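Local coordinates for water-soluble chlorophyll protein (Brassicaceae, PDB 5HPZ), which binds chlorophyll in a water-soluble four-chain assembly, and belongs to the Kunitz family of protease inhibitors, at residues 29-34 / 44-49; 60-65 / 76-81; 95-100 / 109-114. All blocks are in the same frame, centred on the assembly; numbering follows the deposited sequence. Where two conformers were deposited one is given.

Contact 1 of 3, residues 29-34 / 44-49; sequences GLVPAA and GITQTL. With 68G (13'2-hydroxyl-Chlorophyll a), chain C.
Pro32 ligates the chlorophyll magnesium with its backbone carbonyl, at 2.5 Å from O to the metal, while its neighbours bond to 44-49. The two strands form a beta hairpin of the Kunitz-type beta-trefoil, and the macrocycle lies against it. Val31 and Thr46 make a hydrogen-bonded antiparallel pair: Val31 N reaches Thr46 O at 2.9 Å, and Thr46 N bonds back to Val31 O. Ala33 and Gly44 form the next such pair. Val31, Ala33 and Thr46 turn their side chains to the pigment. With CG1 anti to its carbonyl carbon (chi1 -62°), Val31 sets both methyls against the chlorophyll. CG1 lies 3.5 Å from C3D of the chlorophyll, and CG2 touches the neighbouring ring atom C4D. An alanine at Val31 would probably leave a gap under this side of the macrocycle and let the pigment settle less firmly. Leu30, Pro32, Ile45 and Gln47 occupy the other face, yet the Pro32 ring still touches the macrocycle, its CG 3.8 Å from C3C of the chlorophyll. Leu30 CD2 meets Gln47 CB at 3.8 Å, while the Gln47 amide nitrogen is bonded to Ser25 OG and Gly28 O. Leu157 packs on Leu30 and Ile45, joining the hairpin to strand 155-160. Beyond the strand, Thr48 N bonds to Gly29 O, and Thr48 OG1 stands 3.0 Å from the chlorophyll ester oxygen O1A. Leu49 N makes a weak hydrogen bond of 3.4 Å to the same O1A.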
# COMPACT_ATOMS: atom_id res chain seq x y z
N GLY A 29 -4.83 -16.48 -14.30
CA GLY A 29 -6.27 -16.35 -14.18
C GLY A 29 -6.72 -14.98 -13.71
O GLY A 29 -5.90 -14.12 -13.48
N LEU A 30 -8.03 -14.83 -13.59
CA LEU A 30 -8.67 -13.64 -13.09
C LEU A 30 -8.72 -13.63 -11.57
O LEU A 30 -9.04 -14.67 -10.94
CB LEU A 30 -10.11 -13.55 -13.62
CG LEU A 30 -10.29 -13.56 -15.15
CD1 LEU A 30 -11.70 -13.25 -15.53
CD2 LEU A 30 -9.27 -12.61 -15.79
N VAL A 31 -8.45 -12.46 -11.00
CA VAL A 31 -8.28 -12.27 -9.57
C VAL A 31 -8.88 -10.93 -9.21
O VAL A 31 -8.95 -10.01 -10.07
CB VAL A 31 -6.80 -12.30 -9.11
CG1 VAL A 31 -6.20 -13.67 -9.44
CG2 VAL A 31 -6.00 -11.11 -9.69
N PRO A 32 -9.36 -10.81 -7.97
CA PRO A 32 -9.69 -9.47 -7.48
C PRO A 32 -8.47 -8.56 -7.39
O PRO A 32 -7.37 -9.04 -7.04
CB PRO A 32 -10.21 -9.72 -6.05
CG PRO A 32 -10.47 -11.16 -5.99
CD PRO A 32 -9.54 -11.82 -6.93
N ALA A 33 -8.67 -7.27 -7.61
CA ALA A 33 -7.60 -6.34 -7.41
C ALA A 33 -8.17 -5.00 -7.31
O ALA A 33 -9.17 -4.72 -7.95
CB ALA A 33 -6.61 -6.38 -8.57
N ALA A 34 -7.54 -4.15 -6.50
CA ALA A 34 -8.00 -2.81 -6.37
C ALA A 34 -7.80 -2.07 -7.71
O ALA A 34 -6.75 -2.20 -8.40
CB ALA A 34 -7.33 -2.08 -5.22
N GLY A 44 -11.90 -4.39 -8.17
CA GLY A 44 -12.07 -4.71 -9.57
C GLY A 44 -11.61 -6.11 -9.79
O GLY A 44 -11.22 -6.81 -8.85
N ILE A 45 -11.61 -6.52 -11.06
CA ILE A 45 -11.16 -7.80 -11.47
C ILE A 45 -10.11 -7.65 -12.58
O ILE A 45 -10.33 -6.93 -13.55
CB ILE A 45 -12.32 -8.66 -11.99
CG1 ILE A 45 -13.46 -8.67 -10.97
CG2 ILE A 45 -11.80 -10.05 -12.28
CD1 ILE A 45 -14.71 -9.38 -11.44
N THR A 46 -8.94 -8.24 -12.38
CA THR A 46 -7.88 -8.20 -13.39
C THR A 46 -7.40 -9.57 -13.71
O THR A 46 -7.64 -10.52 -12.95
CB THR A 46 -6.63 -7.40 -12.98
OG1 THR A 46 -6.00 -7.97 -11.80
CG2 THR A 46 -6.98 -5.96 -12.79
N GLN A 47 -6.74 -9.67 -14.86
CA GLN A 47 -5.96 -10.89 -15.13
C GLN A 47 -4.56 -10.72 -14.56
O GLN A 47 -3.86 -9.78 -14.85
CB GLN A 47 -5.90 -11.15 -16.64
CG GLN A 47 -5.02 -12.35 -16.92
CD GLN A 47 -4.54 -12.50 -18.34
OE1 GLN A 47 -4.70 -11.59 -19.17
NE2 GLN A 47 -3.93 -13.68 -18.63
N THR A 48 -4.09 -11.67 -13.78
CA THR A 48 -2.75 -11.55 -13.34
C THR A 48 -1.76 -11.79 -14.52
O THR A 48 -2.03 -12.54 -15.43
CB THR A 48 -2.49 -12.45 -12.13
OG1 THR A 48 -1.16 -12.21 -11.68
CG2 THR A 48 -2.63 -13.85 -12.49
N LEU A 49 -0.64 -11.10 -14.47
CA LEU A 49 0.44 -11.20 -15.45
C LEU A 49 1.35 -12.37 -15.16
O LEU A 49 2.17 -12.76 -15.99
CB LEU A 49 1.26 -9.91 -15.40
CG LEU A 49 0.64 -8.65 -15.99
CD1 LEU A 49 1.53 -7.46 -15.72
CD2 LEU A 49 0.34 -8.83 -17.50
C1 68G C . 1.20 -8.91 -10.29
C2 68G C . 2.16 -9.06 -9.10
C3 68G C . 2.91 -7.86 -8.70
C4 68G C . 2.68 -6.67 -9.56
C5 68G C . 3.97 -7.83 -7.59
C6 68G C . 3.36 -7.80 -6.22
C7 68G C . 2.43 -6.66 -5.99
C8 68G C . 2.32 -6.55 -4.49
C9 68G C . 1.59 -7.74 -3.82
C10 68G C . 1.51 -5.31 -4.18
C11 68G C . 2.47 -4.31 -3.69
C12 68G C . 1.54 -3.19 -3.24
C13 68G C . 2.13 -1.91 -3.82
C14 68G C . 3.60 -1.71 -3.37
C15 68G C . 1.22 -0.75 -3.36
C16 68G C . 1.35 0.45 -4.29
C17 68G C . 0.36 1.43 -3.69
C18 68G C . 0.47 2.66 -4.52
C19 68G C . -0.84 3.42 -4.45
C20 68G C . 1.55 3.54 -3.87
O2A 68G C . 0.16 -7.89 -10.09
CGA 68G C . -0.89 -8.30 -10.86
O1A 68G C . -0.85 -9.22 -11.70
CBA 68G C . -2.17 -7.60 -10.56
CAA 68G C . -2.95 -8.53 -9.58
C2A 68G C . -2.33 -8.59 -8.14
C3A 68G C . -2.53 -7.28 -7.49
CMA 68G C . -1.29 -7.05 -6.69
C4A 68G C . -3.64 -7.41 -6.55
CHB 68G C . -4.16 -6.46 -5.78
NA 68G C . -3.96 -8.69 -6.54
C1A 68G C . -3.19 -9.42 -7.35
CHA 68G C . -3.30 -10.76 -7.40
CBD 68G C . -2.50 -11.75 -8.08
CGD 68G C . -1.09 -11.65 -7.73
O1D 68G C . -0.19 -11.66 -8.60
O2D 68G C . -0.79 -11.54 -6.42
CED 68G C . 0.59 -11.43 -6.17
O 68G C . -2.49 -11.63 -9.45
CAD 68G C . -3.06 -13.01 -7.69
OBD 68G C . -2.67 -14.13 -8.15
C3D 68G C . -4.08 -12.79 -6.81
C2D 68G C . -5.07 -13.26 -6.00
CMD 68G C . -5.37 -14.59 -5.82
C4D 68G C . -4.18 -11.47 -6.67
ND 68G C . -5.12 -11.12 -5.81
C1D 68G C . -5.71 -12.25 -5.38
CHD 68G C . -6.75 -12.30 -4.46
C4C 68G C . -7.35 -11.32 -3.75
NC 68G C . -7.07 -10.00 -3.94
MG 68G C . -5.65 -9.27 -5.22
C3C 68G C . -8.34 -11.36 -2.80
CAC 68G C . -9.01 -12.59 -2.24
CBC 68G C . -8.03 -13.08 -1.12
C2C 68G C . -8.61 -10.09 -2.42
CMC 68G C . -9.53 -9.76 -1.48
C1C 68G C . -7.82 -9.23 -3.12
CHC 68G C . -7.72 -7.89 -3.08
C4B 68G C . -6.75 -7.08 -3.54
NB 68G C . -5.95 -7.40 -4.57
C1B 68G C . -5.10 -6.41 -4.81
C2B 68G C . -5.36 -5.43 -3.89
CMB 68G C . -4.70 -4.25 -3.79
C3B 68G C . -6.42 -5.83 -3.16
CAB 68G C . -7.05 -5.28 -2.11
CBB 68G C . -7.14 -3.81 -1.76

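Contact 2 of 3, residues 60-65 / 76-81; sequences FGYEPV and TTINIE
Phe60 and Ile78 meet where the end of the isoleucine fits against the base of the ring. Ile78 CD1 lies 3.6 Å from Phe60 CD1 and also touches Phe60 CB. Ile80 takes the neighbouring place. It runs beside Phe60, pointing the same way, and its CG1 lies in the ring plane at the edge, 3.9 Å from Phe60 CD1. Phe171 meets the Phe60 ring edge-to-face. Ile78 reaches two aromatic residues because it branches. Its CG1 stands between the backbone N and the carbonyl carbon (chi1 58°), which carries CD1 to Phe60 and leaves CG2 for Tyr62 CD1. The methyl CG2 of Thr76 then meets Tyr62 CE1 at 3.9 Å. The tyrosine hydroxyl is bonded further off, to Tyr73 N. These strands are an antiparallel pair of the beta-trefoil, and Ile78 and Ile80 also pack on strand 124-128. Gly61 and Asn79 hold the pair together with two backbone hydrogen bonds. Past the end of the first strand, Glu63 CB lies 3.5 Å from Asn79 OD1. Asn79 ND2 points its hydrogens to Ser122 O and Arg117 O. In the same region, Glu63 N bonds to Thr77 O at 3.2 Å. The next peptide bond, before Pro64, is cis, and Pro64 CD packs 3.6 Å from Thr77 OG1.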
# COMPACT_ATOMS: atom_id res chain seq x y z
N PHE A 60 -20.45 -20.73 -10.32
CA PHE A 60 -21.60 -20.17 -11.02
C PHE A 60 -22.91 -20.74 -10.43
O PHE A 60 -23.02 -21.95 -10.13
CB PHE A 60 -21.51 -20.60 -12.47
CG PHE A 60 -20.14 -20.40 -13.08
CD1 PHE A 60 -19.70 -19.14 -13.39
CD2 PHE A 60 -19.30 -21.46 -13.27
CE1 PHE A 60 -18.43 -18.95 -13.94
CE2 PHE A 60 -18.05 -21.28 -13.84
CZ PHE A 60 -17.62 -20.01 -14.18
N GLY A 61 -23.89 -19.88 -10.27
CA GLY A 61 -25.23 -20.30 -9.80
C GLY A 61 -26.30 -19.60 -10.62
O GLY A 61 -26.16 -18.43 -10.96
N TYR A 62 -27.38 -20.31 -10.92
CA TYR A 62 -28.45 -19.75 -11.72
C TYR A 62 -29.19 -18.71 -10.95
O TYR A 62 -29.37 -18.82 -9.76
CB TYR A 62 -29.45 -20.81 -12.16
CG TYR A 62 -28.90 -21.77 -13.20
CD1 TYR A 62 -28.66 -21.35 -14.52
CD2 TYR A 62 -28.63 -23.11 -12.87
CE1 TYR A 62 -28.15 -22.24 -15.47
CE2 TYR A 62 -28.12 -24.00 -13.80
CZ TYR A 62 -27.88 -23.57 -15.11
OH TYR A 62 -27.37 -24.50 -16.03
N GLU A 63 -29.64 -17.70 -11.67
CA GLU A 63 -30.45 -16.67 -11.12
C GLU A 63 -31.09 -16.05 -12.35
O GLU A 63 -30.36 -15.65 -13.28
CB GLU A 63 -29.61 -15.63 -10.37
CG GLU A 63 -30.37 -14.33 -10.06
CD GLU A 63 -31.54 -14.53 -9.14
OE1 GLU A 63 -31.43 -15.38 -8.20
OE2 GLU A 63 -32.56 -13.84 -9.37
N PRO A 64 -32.43 -16.05 -12.40
CA PRO A 64 -33.28 -16.72 -11.40
C PRO A 64 -33.14 -18.24 -11.49
O PRO A 64 -32.38 -18.75 -12.35
CB PRO A 64 -34.71 -16.27 -11.74
CG PRO A 64 -34.62 -15.53 -13.05
CD PRO A 64 -33.18 -15.13 -13.27
N VAL A 65 -33.75 -18.93 -10.54
CA VAL A 65 -34.45 -20.22 -10.79
C VAL A 65 -33.65 -21.40 -11.37
O VAL A 65 -32.58 -21.75 -10.87
CB VAL A 65 -35.79 -19.93 -11.60
CG1 VAL A 65 -35.57 -19.69 -13.11
CG2 VAL A 65 -36.89 -20.97 -11.34
N THR A 76 -27.78 -18.48 -20.43
CA THR A 76 -28.72 -18.56 -19.33
C THR A 76 -28.10 -17.75 -18.17
O THR A 76 -26.89 -17.93 -17.87
CB THR A 76 -28.99 -20.04 -18.92
OG1 THR A 76 -29.20 -20.89 -20.08
CG2 THR A 76 -30.21 -20.13 -17.95
N THR A 77 -28.90 -16.86 -17.55
CA THR A 77 -28.36 -15.92 -16.54
C THR A 77 -27.93 -16.62 -15.26
O THR A 77 -28.63 -17.47 -14.71
CB THR A 77 -29.28 -14.76 -16.20
OG1 THR A 77 -30.51 -15.24 -15.63
CG2 THR A 77 -29.54 -13.93 -17.43
N ILE A 78 -26.72 -16.28 -14.83
CA ILE A 78 -26.15 -16.78 -13.64
C ILE A 78 -25.56 -15.57 -12.90
O ILE A 78 -25.40 -14.49 -13.49
CB ILE A 78 -25.01 -17.79 -13.95
CG1 ILE A 78 -23.92 -17.13 -14.82
CG2 ILE A 78 -25.55 -19.01 -14.68
CD1 ILE A 78 -22.68 -17.97 -15.00
N ASN A 79 -25.27 -15.80 -11.63
CA ASN A 79 -24.32 -14.98 -10.85
C ASN A 79 -22.99 -15.68 -10.89
O ASN A 79 -22.90 -16.92 -11.02
CB ASN A 79 -24.76 -14.80 -9.38
CG ASN A 79 -26.13 -14.13 -9.23
OD1 ASN A 79 -26.92 -14.55 -8.39
ND2 ASN A 79 -26.41 -13.09 -10.03
N ILE A 80 -21.93 -14.87 -10.81
CA ILE A 80 -20.56 -15.38 -10.73
C ILE A 80 -19.98 -14.89 -9.41
O ILE A 80 -20.02 -13.70 -9.11
CB ILE A 80 -19.70 -14.87 -11.89
CG1 ILE A 80 -20.34 -15.26 -13.22
CG2 ILE A 80 -18.28 -15.37 -11.78
CD1 ILE A 80 -19.67 -14.61 -14.43
N GLU A 81 -19.46 -15.80 -8.62
CA GLU A 81 -18.95 -15.40 -7.32
C GLU A 81 -17.60 -15.95 -7.04
O GLU A 81 -17.25 -17.14 -7.29
CB GLU A 81 -19.95 -15.69 -6.17
CG GLU A 81 -20.62 -17.05 -6.08
CD GLU A 81 -21.21 -17.29 -4.68
OE1 GLU A 81 -21.57 -16.31 -3.99
OE2 GLU A 81 -21.28 -18.47 -4.26

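Contact 3 of 3, residues 95-100 / 109-114; sequences KLWAVD and PAIIIG
Backbone hydrogen bonds join Ala98 and Ile112 in both directions. Ile112 N gives the shorter one, 2.8 Å to Ala98 O. Gly114 N bonds to Leu96 O at one end, and Asp100 N to Ala110 O at the other, at 2.9 Å. Gly114 has backbone angles at which a CB would press on the carbonyl oxygen before it. Three CA-H...O contacts lie between these bonds, among them Trp97 CA to Ile112 O at 3.4 Å. The two strands are a beta hairpin of the beta-trefoil. Trp97, Val99, Ile111 and Ile113 turn to its inner side, where Ile45 packs on Trp97, Ile111 and Ile113, and Leu157 on Trp97 and Ile111. Apolar contacts follow this face. Val99 splits its branches: CG1, anti to the backbone N (chi1 169°), presses on Pro109 CG at 3.5 Å, which is tight, while CG2 meets Ile111 CD1. Ile111 CG2 comes obliquely to Trp97 CE3 at 4.2 Å. Ile113 CG2 rests on CA of Lys95, which precedes the first strand. On the other face Ile112 lies over the backbone, its CG1 3.4 Å from Ala98 O and its CG2 near Asp100 CB. Polar side-chain contacts gather at Asp100. A water donates to Asp100 OD2 at 2.6 Å and accepts from Ala110 N, so it bridges the segments. The other carboxylate oxygen, OD1, is bonded to Ser102 OG.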
# COMPACT_ATOMS: atom_id res chain seq x y z
N LYS A 95 -19.11 -11.01 -2.67
CA LYS A 95 -18.13 -11.48 -3.63
C LYS A 95 -18.75 -11.74 -5.04
O LYS A 95 -18.20 -12.48 -5.82
CB LYS A 95 -17.51 -12.74 -3.05
CG LYS A 95 -17.01 -12.54 -1.59
CD LYS A 95 -16.33 -13.78 -1.02
CE LYS A 95 -16.24 -13.76 0.50
NZ LYS A 95 -15.52 -14.98 0.99
N LEU A 96 -19.92 -11.20 -5.32
CA LEU A 96 -20.54 -11.41 -6.63
C LEU A 96 -19.98 -10.41 -7.63
O LEU A 96 -19.87 -9.22 -7.31
CB LEU A 96 -22.05 -11.17 -6.62
CG LEU A 96 -22.93 -12.15 -5.85
CD1 LEU A 96 -24.33 -11.99 -6.39
CD2 LEU A 96 -22.47 -13.57 -6.03
N TRP A 97 -19.69 -10.90 -8.84
CA TRP A 97 -19.34 -10.03 -9.94
C TRP A 97 -20.53 -9.21 -10.27
O TRP A 97 -21.68 -9.67 -10.14
CB TRP A 97 -18.94 -10.82 -11.19
CG TRP A 97 -17.69 -11.66 -11.10
CD1 TRP A 97 -17.07 -12.13 -10.00
CD2 TRP A 97 -16.87 -12.04 -12.20
NE1 TRP A 97 -15.94 -12.85 -10.35
CE2 TRP A 97 -15.79 -12.78 -11.70
CE3 TRP A 97 -16.97 -11.84 -13.57
CZ2 TRP A 97 -14.79 -13.30 -12.53
CZ3 TRP A 97 -16.01 -12.34 -14.37
CH2 TRP A 97 -14.94 -13.06 -13.88
N ALA A 98 -20.28 -7.98 -10.71
CA ALA A 98 -21.31 -7.09 -11.06
C ALA A 98 -20.72 -6.01 -11.95
O ALA A 98 -19.54 -5.76 -11.92
CB ALA A 98 -21.88 -6.51 -9.81
N VAL A 99 -21.55 -5.35 -12.72
CA VAL A 99 -21.10 -4.28 -13.58
C VAL A 99 -21.24 -3.01 -12.79
O VAL A 99 -22.29 -2.78 -12.23
CB VAL A 99 -22.00 -4.13 -14.83
CG1 VAL A 99 -21.69 -2.85 -15.59
CG2 VAL A 99 -21.85 -5.33 -15.74
N ASP A 100 -20.20 -2.17 -12.76
CA ASP A 100 -20.23 -0.89 -12.00
C ASP A 100 -21.44 -0.08 -12.53
O ASP A 100 -21.47 0.26 -13.70
CB ASP A 100 -18.91 -0.13 -12.22
CG ASP A 100 -18.79 1.19 -11.44
OD1 ASP A 100 -19.61 1.52 -10.54
OD2 ASP A 100 -17.82 1.91 -11.78
N PRO A 109 -18.06 0.32 -18.41
CA PRO A 109 -17.90 0.33 -16.97
C PRO A 109 -17.10 -0.85 -16.47
O PRO A 109 -17.15 -1.98 -17.03
CB PRO A 109 -19.34 0.27 -16.47
CG PRO A 109 -20.05 -0.49 -17.54
CD PRO A 109 -19.44 -0.01 -18.82
N ALA A 110 -16.41 -0.63 -15.38
CA ALA A 110 -15.59 -1.69 -14.83
C ALA A 110 -16.50 -2.84 -14.34
O ALA A 110 -17.62 -2.62 -13.94
CB ALA A 110 -14.78 -1.14 -13.70
N ILE A 111 -16.00 -4.06 -14.36
CA ILE A 111 -16.64 -5.15 -13.66
C ILE A 111 -16.08 -5.13 -12.22
O ILE A 111 -14.86 -5.16 -12.02
CB ILE A 111 -16.32 -6.52 -14.29
CG1 ILE A 111 -16.60 -6.53 -15.80
CG2 ILE A 111 -17.17 -7.63 -13.63
CD1 ILE A 111 -18.02 -6.20 -16.18
N ILE A 112 -16.96 -5.05 -11.25
CA ILE A 112 -16.53 -4.95 -9.87
C ILE A 112 -16.96 -6.18 -9.07
O ILE A 112 -17.58 -7.10 -9.61
CB ILE A 112 -17.06 -3.69 -9.23
CG1 ILE A 112 -18.57 -3.62 -9.45
CG2 ILE A 112 -16.38 -2.48 -9.84
CD1 ILE A 112 -19.33 -2.77 -8.48
N ILE A 113 -16.59 -6.21 -7.81
CA ILE A 113 -16.91 -7.28 -6.92
C ILE A 113 -17.81 -6.70 -5.86
O ILE A 113 -17.50 -5.66 -5.25
CB ILE A 113 -15.68 -7.91 -6.29
CG1 ILE A 113 -14.72 -8.36 -7.39
CG2 ILE A 113 -16.09 -9.05 -5.37
CD1 ILE A 113 -13.41 -8.89 -6.88
N GLY A 114 -18.98 -7.32 -5.67
CA GLY A 114 -19.96 -6.75 -4.74
C GLY A 114 -21.41 -6.68 -5.17
O GLY A 114 -22.14 -5.92 -4.60
O HOH W 1 -16.55 1.90 -14.07

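Overall arrangement
The three contacts follow one another along the chain, each closing before the next opens. Contacts 1 and 3 touch, with centres 12 Å apart. Pro32 CB meets Ile113 CD1 at 3.4 Å, and Ile45 CD1 packs on Trp97 CD2 at 3.5 Å. Contacts 2 and 3 have centres 14 Å apart and are joined by a probable hydrogen bond, Ile80 O to Trp97 N, 2.8 Å. Contacts 1 and 2 lie on opposite sides of the chain centre and do not touch. Contact 1 holds part of the chlorophyll pocket. The Ile113 side chain of contact 3 is about 7 Å from a bound chlorophyll, and that of Ile80 in contact 2 about 14 Å.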